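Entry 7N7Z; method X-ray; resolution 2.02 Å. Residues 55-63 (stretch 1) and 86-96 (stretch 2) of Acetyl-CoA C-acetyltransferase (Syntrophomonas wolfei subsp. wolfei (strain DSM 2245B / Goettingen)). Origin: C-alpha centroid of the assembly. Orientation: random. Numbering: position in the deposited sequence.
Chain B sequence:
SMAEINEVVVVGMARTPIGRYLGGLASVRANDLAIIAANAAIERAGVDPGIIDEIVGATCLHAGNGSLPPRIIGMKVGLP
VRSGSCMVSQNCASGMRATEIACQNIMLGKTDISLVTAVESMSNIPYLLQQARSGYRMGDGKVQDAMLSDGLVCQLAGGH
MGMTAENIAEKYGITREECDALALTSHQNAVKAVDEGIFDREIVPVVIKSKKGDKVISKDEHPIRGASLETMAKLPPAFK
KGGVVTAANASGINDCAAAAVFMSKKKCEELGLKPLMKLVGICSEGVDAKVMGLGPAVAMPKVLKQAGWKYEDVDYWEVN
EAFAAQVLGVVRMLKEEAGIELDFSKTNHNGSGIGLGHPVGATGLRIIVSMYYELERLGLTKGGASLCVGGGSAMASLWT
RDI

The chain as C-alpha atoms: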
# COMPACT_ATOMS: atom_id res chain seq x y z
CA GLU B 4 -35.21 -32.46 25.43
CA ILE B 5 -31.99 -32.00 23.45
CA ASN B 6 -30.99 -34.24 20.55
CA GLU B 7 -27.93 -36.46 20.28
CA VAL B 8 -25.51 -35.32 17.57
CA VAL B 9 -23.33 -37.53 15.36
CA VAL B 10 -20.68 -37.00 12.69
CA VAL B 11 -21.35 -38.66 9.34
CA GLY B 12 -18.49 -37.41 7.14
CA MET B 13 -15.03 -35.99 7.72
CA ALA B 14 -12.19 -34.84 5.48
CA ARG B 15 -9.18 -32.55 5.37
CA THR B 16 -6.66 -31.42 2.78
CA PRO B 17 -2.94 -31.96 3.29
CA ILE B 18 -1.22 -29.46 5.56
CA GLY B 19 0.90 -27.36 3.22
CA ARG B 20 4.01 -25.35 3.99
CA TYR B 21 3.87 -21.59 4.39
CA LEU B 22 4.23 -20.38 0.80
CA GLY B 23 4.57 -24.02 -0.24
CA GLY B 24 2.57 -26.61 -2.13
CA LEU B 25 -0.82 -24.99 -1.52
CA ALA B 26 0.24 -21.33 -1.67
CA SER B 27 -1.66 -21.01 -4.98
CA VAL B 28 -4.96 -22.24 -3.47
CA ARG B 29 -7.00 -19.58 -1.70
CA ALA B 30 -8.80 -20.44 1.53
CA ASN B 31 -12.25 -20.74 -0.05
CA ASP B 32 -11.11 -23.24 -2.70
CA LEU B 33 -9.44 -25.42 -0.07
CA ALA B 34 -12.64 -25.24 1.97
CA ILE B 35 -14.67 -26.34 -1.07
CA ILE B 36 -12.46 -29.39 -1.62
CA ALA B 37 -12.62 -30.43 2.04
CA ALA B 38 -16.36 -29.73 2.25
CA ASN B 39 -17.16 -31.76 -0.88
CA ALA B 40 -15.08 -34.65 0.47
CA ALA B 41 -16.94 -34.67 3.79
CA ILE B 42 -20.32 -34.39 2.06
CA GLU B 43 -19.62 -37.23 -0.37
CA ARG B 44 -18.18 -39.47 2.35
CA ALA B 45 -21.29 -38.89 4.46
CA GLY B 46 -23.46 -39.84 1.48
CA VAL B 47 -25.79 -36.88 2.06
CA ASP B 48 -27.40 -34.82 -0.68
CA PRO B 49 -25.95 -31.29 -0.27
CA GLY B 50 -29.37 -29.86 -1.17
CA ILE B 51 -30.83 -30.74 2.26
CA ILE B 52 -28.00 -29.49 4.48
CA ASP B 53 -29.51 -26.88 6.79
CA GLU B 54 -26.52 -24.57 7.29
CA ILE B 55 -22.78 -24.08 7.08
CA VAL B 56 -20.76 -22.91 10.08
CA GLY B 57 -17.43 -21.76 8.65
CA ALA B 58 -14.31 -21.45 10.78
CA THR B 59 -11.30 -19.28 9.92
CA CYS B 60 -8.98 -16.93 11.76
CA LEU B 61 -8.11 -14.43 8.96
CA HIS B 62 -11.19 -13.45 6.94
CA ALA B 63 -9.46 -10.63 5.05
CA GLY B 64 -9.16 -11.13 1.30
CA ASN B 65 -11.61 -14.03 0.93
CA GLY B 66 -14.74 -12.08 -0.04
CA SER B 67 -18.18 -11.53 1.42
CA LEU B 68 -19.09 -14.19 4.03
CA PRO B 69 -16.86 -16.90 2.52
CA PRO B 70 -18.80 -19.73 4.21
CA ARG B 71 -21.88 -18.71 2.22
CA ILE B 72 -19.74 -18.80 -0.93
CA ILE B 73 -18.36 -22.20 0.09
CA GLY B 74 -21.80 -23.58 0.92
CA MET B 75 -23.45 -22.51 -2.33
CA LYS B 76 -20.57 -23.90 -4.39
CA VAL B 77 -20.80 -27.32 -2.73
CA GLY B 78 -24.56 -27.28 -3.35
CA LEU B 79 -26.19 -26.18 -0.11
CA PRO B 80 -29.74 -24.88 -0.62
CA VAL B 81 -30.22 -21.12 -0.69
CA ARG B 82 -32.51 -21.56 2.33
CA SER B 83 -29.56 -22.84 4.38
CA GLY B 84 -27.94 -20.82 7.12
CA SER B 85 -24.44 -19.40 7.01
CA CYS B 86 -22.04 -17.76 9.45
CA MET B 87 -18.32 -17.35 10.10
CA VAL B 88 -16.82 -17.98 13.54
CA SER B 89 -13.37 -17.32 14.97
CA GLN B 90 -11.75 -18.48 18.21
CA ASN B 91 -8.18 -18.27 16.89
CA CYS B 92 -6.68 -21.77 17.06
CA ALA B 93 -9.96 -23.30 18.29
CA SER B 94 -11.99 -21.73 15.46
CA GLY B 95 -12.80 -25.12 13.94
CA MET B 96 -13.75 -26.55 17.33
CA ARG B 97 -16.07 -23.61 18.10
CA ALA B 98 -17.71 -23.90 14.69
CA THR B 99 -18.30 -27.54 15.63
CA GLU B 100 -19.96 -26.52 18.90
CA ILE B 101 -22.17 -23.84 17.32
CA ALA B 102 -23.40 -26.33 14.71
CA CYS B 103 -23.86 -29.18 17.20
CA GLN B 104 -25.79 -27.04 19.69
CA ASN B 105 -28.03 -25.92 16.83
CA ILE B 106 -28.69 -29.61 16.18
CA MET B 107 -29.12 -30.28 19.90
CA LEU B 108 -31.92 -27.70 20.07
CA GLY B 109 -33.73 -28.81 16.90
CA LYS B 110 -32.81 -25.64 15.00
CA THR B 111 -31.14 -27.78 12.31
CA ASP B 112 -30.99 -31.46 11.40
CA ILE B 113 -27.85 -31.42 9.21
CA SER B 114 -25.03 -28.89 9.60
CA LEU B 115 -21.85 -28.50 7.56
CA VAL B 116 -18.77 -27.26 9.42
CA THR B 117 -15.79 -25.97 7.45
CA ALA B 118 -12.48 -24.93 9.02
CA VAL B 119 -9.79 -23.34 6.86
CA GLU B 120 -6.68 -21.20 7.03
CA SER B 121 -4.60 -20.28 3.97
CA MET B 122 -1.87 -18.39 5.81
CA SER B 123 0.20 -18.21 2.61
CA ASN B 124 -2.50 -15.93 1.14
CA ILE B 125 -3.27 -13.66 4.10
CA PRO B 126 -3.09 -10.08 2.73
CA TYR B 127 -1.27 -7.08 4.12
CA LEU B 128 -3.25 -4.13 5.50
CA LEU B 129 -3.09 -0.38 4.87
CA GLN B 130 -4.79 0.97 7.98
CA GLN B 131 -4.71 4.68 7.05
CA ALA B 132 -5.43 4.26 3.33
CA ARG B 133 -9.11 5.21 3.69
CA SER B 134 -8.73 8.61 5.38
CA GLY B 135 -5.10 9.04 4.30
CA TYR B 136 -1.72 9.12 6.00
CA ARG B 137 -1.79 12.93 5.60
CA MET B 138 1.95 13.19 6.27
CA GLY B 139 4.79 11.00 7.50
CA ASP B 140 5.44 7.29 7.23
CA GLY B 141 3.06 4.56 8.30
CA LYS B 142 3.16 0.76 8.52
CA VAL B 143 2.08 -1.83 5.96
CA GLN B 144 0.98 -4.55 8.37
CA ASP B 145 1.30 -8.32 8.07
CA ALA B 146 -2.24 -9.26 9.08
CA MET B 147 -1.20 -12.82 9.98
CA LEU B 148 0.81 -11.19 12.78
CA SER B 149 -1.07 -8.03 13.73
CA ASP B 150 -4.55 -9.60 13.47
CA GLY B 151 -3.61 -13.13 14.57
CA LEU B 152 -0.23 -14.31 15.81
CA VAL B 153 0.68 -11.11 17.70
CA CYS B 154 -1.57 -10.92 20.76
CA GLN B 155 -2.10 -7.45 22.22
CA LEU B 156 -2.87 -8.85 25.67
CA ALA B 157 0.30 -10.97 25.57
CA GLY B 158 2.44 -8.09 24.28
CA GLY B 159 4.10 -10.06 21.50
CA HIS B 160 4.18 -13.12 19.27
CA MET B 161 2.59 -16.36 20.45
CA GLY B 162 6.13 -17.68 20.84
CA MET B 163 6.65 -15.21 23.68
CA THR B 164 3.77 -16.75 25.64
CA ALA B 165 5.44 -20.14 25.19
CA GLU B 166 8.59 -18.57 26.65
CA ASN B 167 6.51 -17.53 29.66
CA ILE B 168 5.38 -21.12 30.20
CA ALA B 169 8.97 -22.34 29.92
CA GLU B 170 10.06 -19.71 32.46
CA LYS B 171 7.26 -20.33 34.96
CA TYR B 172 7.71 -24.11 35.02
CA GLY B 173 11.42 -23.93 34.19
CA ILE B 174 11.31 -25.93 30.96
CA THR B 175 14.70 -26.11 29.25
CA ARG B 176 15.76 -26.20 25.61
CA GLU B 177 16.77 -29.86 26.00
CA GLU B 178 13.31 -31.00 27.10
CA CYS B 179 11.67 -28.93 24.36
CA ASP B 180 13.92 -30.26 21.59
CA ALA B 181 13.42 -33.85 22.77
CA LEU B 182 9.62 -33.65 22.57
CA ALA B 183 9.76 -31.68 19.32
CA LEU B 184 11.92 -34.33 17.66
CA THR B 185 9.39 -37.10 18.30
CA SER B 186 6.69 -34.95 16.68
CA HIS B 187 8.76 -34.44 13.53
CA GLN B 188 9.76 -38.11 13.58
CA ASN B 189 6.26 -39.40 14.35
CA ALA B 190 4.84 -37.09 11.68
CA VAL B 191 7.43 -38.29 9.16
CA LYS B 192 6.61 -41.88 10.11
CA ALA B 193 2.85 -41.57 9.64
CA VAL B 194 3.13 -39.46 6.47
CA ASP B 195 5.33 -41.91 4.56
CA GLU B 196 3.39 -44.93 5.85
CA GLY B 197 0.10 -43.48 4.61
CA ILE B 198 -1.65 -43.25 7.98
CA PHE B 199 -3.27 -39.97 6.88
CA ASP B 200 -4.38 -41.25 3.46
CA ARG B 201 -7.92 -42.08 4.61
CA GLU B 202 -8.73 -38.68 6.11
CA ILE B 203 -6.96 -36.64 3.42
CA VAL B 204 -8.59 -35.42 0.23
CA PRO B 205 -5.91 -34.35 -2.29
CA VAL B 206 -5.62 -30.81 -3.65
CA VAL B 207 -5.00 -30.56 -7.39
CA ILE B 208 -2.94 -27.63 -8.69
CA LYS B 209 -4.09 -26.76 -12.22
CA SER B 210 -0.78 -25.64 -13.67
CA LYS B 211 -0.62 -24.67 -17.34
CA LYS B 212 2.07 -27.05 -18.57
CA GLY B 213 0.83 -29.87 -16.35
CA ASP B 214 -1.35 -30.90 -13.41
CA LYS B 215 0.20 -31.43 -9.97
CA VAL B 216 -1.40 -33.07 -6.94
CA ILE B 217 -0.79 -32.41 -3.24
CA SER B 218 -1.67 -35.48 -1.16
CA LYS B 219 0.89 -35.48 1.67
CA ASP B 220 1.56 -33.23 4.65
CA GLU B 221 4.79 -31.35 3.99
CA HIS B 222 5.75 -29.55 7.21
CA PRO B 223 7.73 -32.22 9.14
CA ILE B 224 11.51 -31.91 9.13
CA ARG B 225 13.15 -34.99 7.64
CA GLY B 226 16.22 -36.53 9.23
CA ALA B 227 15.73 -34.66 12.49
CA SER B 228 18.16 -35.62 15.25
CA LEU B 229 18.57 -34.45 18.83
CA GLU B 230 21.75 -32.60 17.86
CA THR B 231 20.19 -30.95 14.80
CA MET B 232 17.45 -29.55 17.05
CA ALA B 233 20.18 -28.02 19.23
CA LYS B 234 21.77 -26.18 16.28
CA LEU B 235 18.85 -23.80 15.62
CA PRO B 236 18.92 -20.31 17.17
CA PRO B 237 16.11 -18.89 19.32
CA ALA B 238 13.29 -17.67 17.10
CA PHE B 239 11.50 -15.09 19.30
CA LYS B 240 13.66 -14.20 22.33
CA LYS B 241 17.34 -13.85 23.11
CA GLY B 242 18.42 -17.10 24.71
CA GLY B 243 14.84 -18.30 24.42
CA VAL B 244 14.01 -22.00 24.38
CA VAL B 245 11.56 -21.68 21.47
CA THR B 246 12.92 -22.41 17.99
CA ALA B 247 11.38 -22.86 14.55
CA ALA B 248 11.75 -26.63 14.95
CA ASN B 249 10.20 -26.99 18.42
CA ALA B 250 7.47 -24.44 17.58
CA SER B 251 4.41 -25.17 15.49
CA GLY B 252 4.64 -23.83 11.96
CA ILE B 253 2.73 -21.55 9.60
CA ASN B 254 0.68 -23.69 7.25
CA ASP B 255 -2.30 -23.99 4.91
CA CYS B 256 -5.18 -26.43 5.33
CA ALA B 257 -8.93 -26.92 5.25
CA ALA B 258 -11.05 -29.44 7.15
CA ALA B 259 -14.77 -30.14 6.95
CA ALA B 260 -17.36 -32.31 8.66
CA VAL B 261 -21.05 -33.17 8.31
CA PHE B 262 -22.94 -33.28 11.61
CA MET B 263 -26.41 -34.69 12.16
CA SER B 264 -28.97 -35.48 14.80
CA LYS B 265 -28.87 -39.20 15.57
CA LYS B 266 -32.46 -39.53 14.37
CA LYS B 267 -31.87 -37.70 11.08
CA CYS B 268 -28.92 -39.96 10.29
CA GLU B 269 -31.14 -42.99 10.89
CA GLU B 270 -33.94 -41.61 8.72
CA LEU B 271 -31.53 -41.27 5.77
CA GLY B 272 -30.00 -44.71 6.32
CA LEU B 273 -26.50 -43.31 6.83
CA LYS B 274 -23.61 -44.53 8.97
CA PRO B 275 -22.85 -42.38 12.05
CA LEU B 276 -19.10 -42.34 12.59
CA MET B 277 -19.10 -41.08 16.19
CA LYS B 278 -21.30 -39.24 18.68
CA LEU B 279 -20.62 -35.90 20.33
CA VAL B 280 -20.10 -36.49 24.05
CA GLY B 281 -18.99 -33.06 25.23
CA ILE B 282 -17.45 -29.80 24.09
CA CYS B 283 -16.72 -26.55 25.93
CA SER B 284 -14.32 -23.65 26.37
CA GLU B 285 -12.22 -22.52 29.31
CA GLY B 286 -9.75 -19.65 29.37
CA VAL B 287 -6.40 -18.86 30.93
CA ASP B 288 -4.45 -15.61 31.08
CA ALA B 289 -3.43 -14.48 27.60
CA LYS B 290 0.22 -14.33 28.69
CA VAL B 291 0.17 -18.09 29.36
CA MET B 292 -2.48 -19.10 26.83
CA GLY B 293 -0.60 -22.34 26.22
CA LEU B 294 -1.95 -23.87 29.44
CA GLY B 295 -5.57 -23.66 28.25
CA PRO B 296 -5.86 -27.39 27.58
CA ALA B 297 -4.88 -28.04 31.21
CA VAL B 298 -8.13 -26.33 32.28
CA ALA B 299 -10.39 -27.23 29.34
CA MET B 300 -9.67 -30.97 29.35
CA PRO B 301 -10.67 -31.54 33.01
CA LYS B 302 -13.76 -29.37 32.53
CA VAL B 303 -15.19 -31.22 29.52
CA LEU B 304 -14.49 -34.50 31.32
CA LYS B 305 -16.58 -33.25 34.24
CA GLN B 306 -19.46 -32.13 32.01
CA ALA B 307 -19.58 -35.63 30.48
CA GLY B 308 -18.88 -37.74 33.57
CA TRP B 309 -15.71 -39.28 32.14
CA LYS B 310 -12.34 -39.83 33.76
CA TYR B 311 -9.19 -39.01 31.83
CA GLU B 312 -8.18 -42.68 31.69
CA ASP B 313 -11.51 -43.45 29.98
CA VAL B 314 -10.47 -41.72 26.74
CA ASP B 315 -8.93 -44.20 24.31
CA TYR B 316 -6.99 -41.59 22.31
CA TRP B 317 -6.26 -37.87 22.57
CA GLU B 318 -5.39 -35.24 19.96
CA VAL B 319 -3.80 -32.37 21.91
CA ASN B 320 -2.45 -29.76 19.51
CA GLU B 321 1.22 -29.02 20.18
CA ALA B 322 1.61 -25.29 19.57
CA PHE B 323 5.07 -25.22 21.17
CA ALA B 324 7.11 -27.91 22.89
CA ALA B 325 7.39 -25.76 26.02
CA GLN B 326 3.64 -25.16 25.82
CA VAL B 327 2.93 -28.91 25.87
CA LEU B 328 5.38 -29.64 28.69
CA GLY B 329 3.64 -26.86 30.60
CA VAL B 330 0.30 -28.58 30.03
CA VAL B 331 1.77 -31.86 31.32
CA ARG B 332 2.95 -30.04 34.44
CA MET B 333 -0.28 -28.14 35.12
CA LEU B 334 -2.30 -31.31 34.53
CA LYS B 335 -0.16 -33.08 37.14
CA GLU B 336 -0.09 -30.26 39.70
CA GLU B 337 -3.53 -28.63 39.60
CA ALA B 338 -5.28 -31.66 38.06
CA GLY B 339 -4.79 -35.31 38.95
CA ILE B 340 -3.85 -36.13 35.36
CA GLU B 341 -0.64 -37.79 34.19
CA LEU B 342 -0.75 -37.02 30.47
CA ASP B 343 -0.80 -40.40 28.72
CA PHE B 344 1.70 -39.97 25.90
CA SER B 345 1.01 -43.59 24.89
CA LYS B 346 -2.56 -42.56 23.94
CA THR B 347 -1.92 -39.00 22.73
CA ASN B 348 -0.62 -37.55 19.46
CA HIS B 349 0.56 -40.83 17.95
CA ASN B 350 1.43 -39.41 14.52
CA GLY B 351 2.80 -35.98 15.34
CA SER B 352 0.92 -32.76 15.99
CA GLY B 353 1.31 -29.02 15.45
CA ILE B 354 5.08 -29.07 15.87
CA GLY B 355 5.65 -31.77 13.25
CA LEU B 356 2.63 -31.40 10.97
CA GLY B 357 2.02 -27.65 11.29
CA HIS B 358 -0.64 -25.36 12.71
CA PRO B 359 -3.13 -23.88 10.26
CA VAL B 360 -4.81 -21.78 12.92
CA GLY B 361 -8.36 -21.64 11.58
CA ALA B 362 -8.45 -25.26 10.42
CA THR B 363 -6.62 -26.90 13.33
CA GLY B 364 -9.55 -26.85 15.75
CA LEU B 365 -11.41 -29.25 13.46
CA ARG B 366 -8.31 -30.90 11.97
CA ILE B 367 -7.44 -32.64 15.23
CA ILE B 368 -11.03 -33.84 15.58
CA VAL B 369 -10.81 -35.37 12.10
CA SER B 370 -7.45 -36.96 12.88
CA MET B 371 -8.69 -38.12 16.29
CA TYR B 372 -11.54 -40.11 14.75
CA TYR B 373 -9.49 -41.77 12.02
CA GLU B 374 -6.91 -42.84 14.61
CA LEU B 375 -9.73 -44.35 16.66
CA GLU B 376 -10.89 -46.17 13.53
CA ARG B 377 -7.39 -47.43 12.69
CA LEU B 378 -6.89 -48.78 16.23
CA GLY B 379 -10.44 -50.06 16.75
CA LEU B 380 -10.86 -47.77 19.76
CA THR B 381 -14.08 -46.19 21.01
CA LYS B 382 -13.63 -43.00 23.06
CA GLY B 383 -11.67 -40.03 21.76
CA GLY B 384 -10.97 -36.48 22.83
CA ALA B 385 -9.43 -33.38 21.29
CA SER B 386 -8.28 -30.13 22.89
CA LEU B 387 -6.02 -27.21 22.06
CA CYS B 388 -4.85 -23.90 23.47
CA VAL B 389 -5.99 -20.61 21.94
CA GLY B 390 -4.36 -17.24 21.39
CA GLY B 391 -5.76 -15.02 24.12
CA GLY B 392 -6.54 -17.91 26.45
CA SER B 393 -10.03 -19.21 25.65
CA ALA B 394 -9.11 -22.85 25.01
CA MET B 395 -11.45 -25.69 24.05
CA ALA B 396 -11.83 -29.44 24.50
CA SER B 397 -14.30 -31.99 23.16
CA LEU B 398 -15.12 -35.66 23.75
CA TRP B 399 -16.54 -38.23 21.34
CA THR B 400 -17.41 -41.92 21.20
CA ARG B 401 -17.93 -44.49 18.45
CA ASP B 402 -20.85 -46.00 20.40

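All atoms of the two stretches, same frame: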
# COMPACT_ATOMS: atom_id res chain seq x y z
N ILE B 55 -24.22 -23.92 7.01
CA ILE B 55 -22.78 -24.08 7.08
C ILE B 55 -22.27 -23.15 8.17
O ILE B 55 -22.62 -21.97 8.20
CB ILE B 55 -22.08 -23.78 5.74
CG1 ILE B 55 -20.57 -24.00 5.87
CG2 ILE B 55 -22.38 -22.36 5.29
CD1 ILE B 55 -19.80 -23.80 4.59
N VAL B 56 -21.47 -23.70 9.08
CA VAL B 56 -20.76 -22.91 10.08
C VAL B 56 -19.29 -22.95 9.69
O VAL B 56 -18.62 -23.98 9.84
CB VAL B 56 -20.98 -23.44 11.50
CG1 VAL B 56 -20.37 -22.50 12.52
CG2 VAL B 56 -22.47 -23.63 11.77
N GLY B 57 -18.78 -21.83 9.18
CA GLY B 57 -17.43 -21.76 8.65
C GLY B 57 -16.47 -21.18 9.68
O GLY B 57 -16.74 -20.14 10.28
N ALA B 58 -15.35 -21.87 9.86
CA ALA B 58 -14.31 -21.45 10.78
C ALA B 58 -13.10 -20.94 10.01
O ALA B 58 -12.70 -21.55 9.01
CB ALA B 58 -13.89 -22.59 11.71
N THR B 59 -12.53 -19.84 10.47
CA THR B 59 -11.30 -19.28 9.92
C THR B 59 -10.84 -18.16 10.83
O THR B 59 -11.66 -17.49 11.47
CB THR B 59 -11.50 -18.75 8.49
OG1 THR B 59 -10.22 -18.61 7.85
CG2 THR B 59 -12.20 -17.40 8.50
N CYS B 60 -9.52 -17.96 10.89
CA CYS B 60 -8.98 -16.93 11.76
C CYS B 60 -8.79 -15.61 11.02
O CYS B 60 -9.04 -14.54 11.60
CB CYS B 60 -7.65 -17.40 12.36
SG CYS B 60 -6.76 -16.14 13.33
N LEU B 61 -8.38 -15.64 9.75
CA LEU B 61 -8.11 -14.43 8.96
C LEU B 61 -9.07 -14.38 7.78
O LEU B 61 -8.81 -14.94 6.71
CB LEU B 61 -6.64 -14.37 8.51
CG LEU B 61 -5.64 -13.76 9.50
CD1 LEU B 61 -5.85 -12.26 9.65
CD2 LEU B 61 -5.72 -14.43 10.85
N HIS B 62 -10.19 -13.67 7.98
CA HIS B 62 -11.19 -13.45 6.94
C HIS B 62 -10.61 -12.66 5.76
O HIS B 62 -10.89 -12.98 4.60
CB HIS B 62 -12.37 -12.70 7.57
CG HIS B 62 -13.33 -12.11 6.59
ND1 HIS B 62 -14.17 -11.06 6.92
CD2 HIS B 62 -13.64 -12.44 5.31
CE1 HIS B 62 -14.93 -10.76 5.88
NE2 HIS B 62 -14.63 -11.58 4.89
N ALA B 63 -9.83 -11.63 6.05
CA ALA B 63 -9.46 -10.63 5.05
C ALA B 63 -9.02 -11.26 3.74
O ALA B 63 -8.21 -12.19 3.72
CB ALA B 63 -8.35 -9.74 5.61
N CYS B 86 -22.71 -18.67 8.53
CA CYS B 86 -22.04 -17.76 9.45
C CYS B 86 -20.57 -18.14 9.51
O CYS B 86 -20.17 -19.25 9.15
CB CYS B 86 -22.67 -17.80 10.84
SG CYS B 86 -22.14 -19.19 11.87
N MET B 87 -19.76 -17.19 9.97
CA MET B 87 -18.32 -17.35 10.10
C MET B 87 -17.93 -17.10 11.55
O MET B 87 -18.29 -16.06 12.12
CB MET B 87 -17.57 -16.40 9.17
CG MET B 87 -16.07 -16.57 9.18
SD MET B 87 -15.30 -15.73 7.79
CE MET B 87 -15.48 -14.04 8.33
N VAL B 88 -17.19 -18.03 12.13
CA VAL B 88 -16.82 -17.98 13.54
C VAL B 88 -15.31 -17.99 13.65
O VAL B 88 -14.61 -18.57 12.82
CB VAL B 88 -17.44 -19.15 14.33
CG1 VAL B 88 -17.14 -20.47 13.64
CG2 VAL B 88 -16.94 -19.17 15.78
N SER B 89 -14.80 -17.35 14.70
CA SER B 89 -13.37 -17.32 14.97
C SER B 89 -13.14 -17.42 16.47
O SER B 89 -13.71 -16.64 17.24
CB SER B 89 -12.72 -16.04 14.42
OG SER B 89 -11.33 -16.05 14.67
N GLN B 90 -12.31 -18.38 16.87
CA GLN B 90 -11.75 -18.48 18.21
C GLN B 90 -10.26 -18.80 18.10
O GLN B 90 -9.73 -19.69 18.76
CB GLN B 90 -12.49 -19.53 19.05
CG GLN B 90 -12.21 -19.43 20.54
CD GLN B 90 -13.23 -20.16 21.39
OE1 GLN B 90 -14.42 -20.18 21.08
NE2 GLN B 90 -12.77 -20.77 22.49
N ASN B 91 -9.58 -18.05 17.23
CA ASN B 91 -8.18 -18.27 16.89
C ASN B 91 -7.92 -19.74 16.59
O ASN B 91 -8.48 -20.29 15.64
CB ASN B 91 -7.27 -17.75 18.02
CG ASN B 91 -6.99 -16.26 17.90
OD1 ASN B 91 -6.92 -15.72 16.80
ND2 ASN B 91 -6.83 -15.60 19.04
N CYS B 92 -7.08 -20.41 17.39
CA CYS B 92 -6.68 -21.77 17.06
C CYS B 92 -7.84 -22.75 17.20
O CYS B 92 -7.87 -23.78 16.52
CB CYS B 92 -5.51 -22.20 17.94
SG CYS B 92 -4.23 -20.93 18.11
N ALA B 93 -8.81 -22.44 18.07
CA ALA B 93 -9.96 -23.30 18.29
C ALA B 93 -11.15 -22.92 17.41
O ALA B 93 -12.28 -23.31 17.70
CB ALA B 93 -10.38 -23.27 19.76
N SER B 94 -10.90 -22.16 16.34
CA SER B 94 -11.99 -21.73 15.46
C SER B 94 -12.79 -22.93 14.97
O SER B 94 -14.03 -22.94 15.06
CB SER B 94 -11.40 -20.95 14.28
OG SER B 94 -11.23 -19.59 14.61
N GLY B 95 -12.11 -23.95 14.45
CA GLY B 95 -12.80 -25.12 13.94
C GLY B 95 -13.56 -25.88 15.00
O GLY B 95 -14.60 -26.49 14.72
N MET B 96 -13.07 -25.85 16.24
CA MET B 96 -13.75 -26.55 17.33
C MET B 96 -14.94 -25.75 17.85
O MET B 96 -15.90 -26.34 18.36
CB MET B 96 -12.75 -26.83 18.46
CG MET B 96 -13.35 -27.51 19.69
SD MET B 96 -12.26 -28.60 20.65
CE MET B 96 -11.43 -29.56 19.39
O HOH W 1 -9.62 -14.01 14.25

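Neighbouring parallel strands are joined by their backbones, but how snugly they pack depends on where side chains are small and where they are long. The pairing of residues 55-58 with 86-89 in this thiolase illustrates the point. Every residue here is buried, and the two stretches cover 576 Å² between them, both sides summed. The ladder opens with a weak hydrogen bond from Cys 86 N to Ile 55 O (3.3 Å), tightens through Gly 57 N to Cys 86 O (2.9 Å) and Val 88 N to Gly 57 O (2.8 Å), and slackens again at Thr 59 N to Val 88 O (3.4 Å, weak). Gly 57 thus supplies both strong bonds, and its CA lies 4.7 Å from Met 87 CA. The same carbonyl also receives a CA-H...O contact, Met 87 CA to Gly 57 O at 3.2 Å.

On the face carrying Val 56, Ala 58, Cys 86 and Val 88, the packing is apolar, as suits a buried site: Val 56 CG1 rests 3.8 Å from Cys 86 SG and 4.0 Å from Val 88 CG1. Ala 58 marks the place where the following helix comes close. Its methyl is a small bump set against the helix start, with Ala 58 CB 3.5 Å from Gly 95 CA and 3.4 Å from Ser 94 O.

Met 87 occupies the other face. Its extended chi1 and chi2 (both t) carry the thioether along the first stretch, where Met 87 SD meets Thr 59 CG2 at 3.6 Å. With chi3 p, the terminal methyl lies over one face of the imidazole, Met 87 CE standing 3.4 Å from His 62 CG in a CH-pi contact.

Where the second strand ends, a water donates to Cys 60 O (2.8 Å from the water oxygen) and also hydrogen-bonds Ser 89 OG (2.7 Å from it). Ser 94 OG accepts from Gln 90 N (2.8 Å) and donates to Asn 91 O (3.0 Å), bracing the turn that leads into the helix.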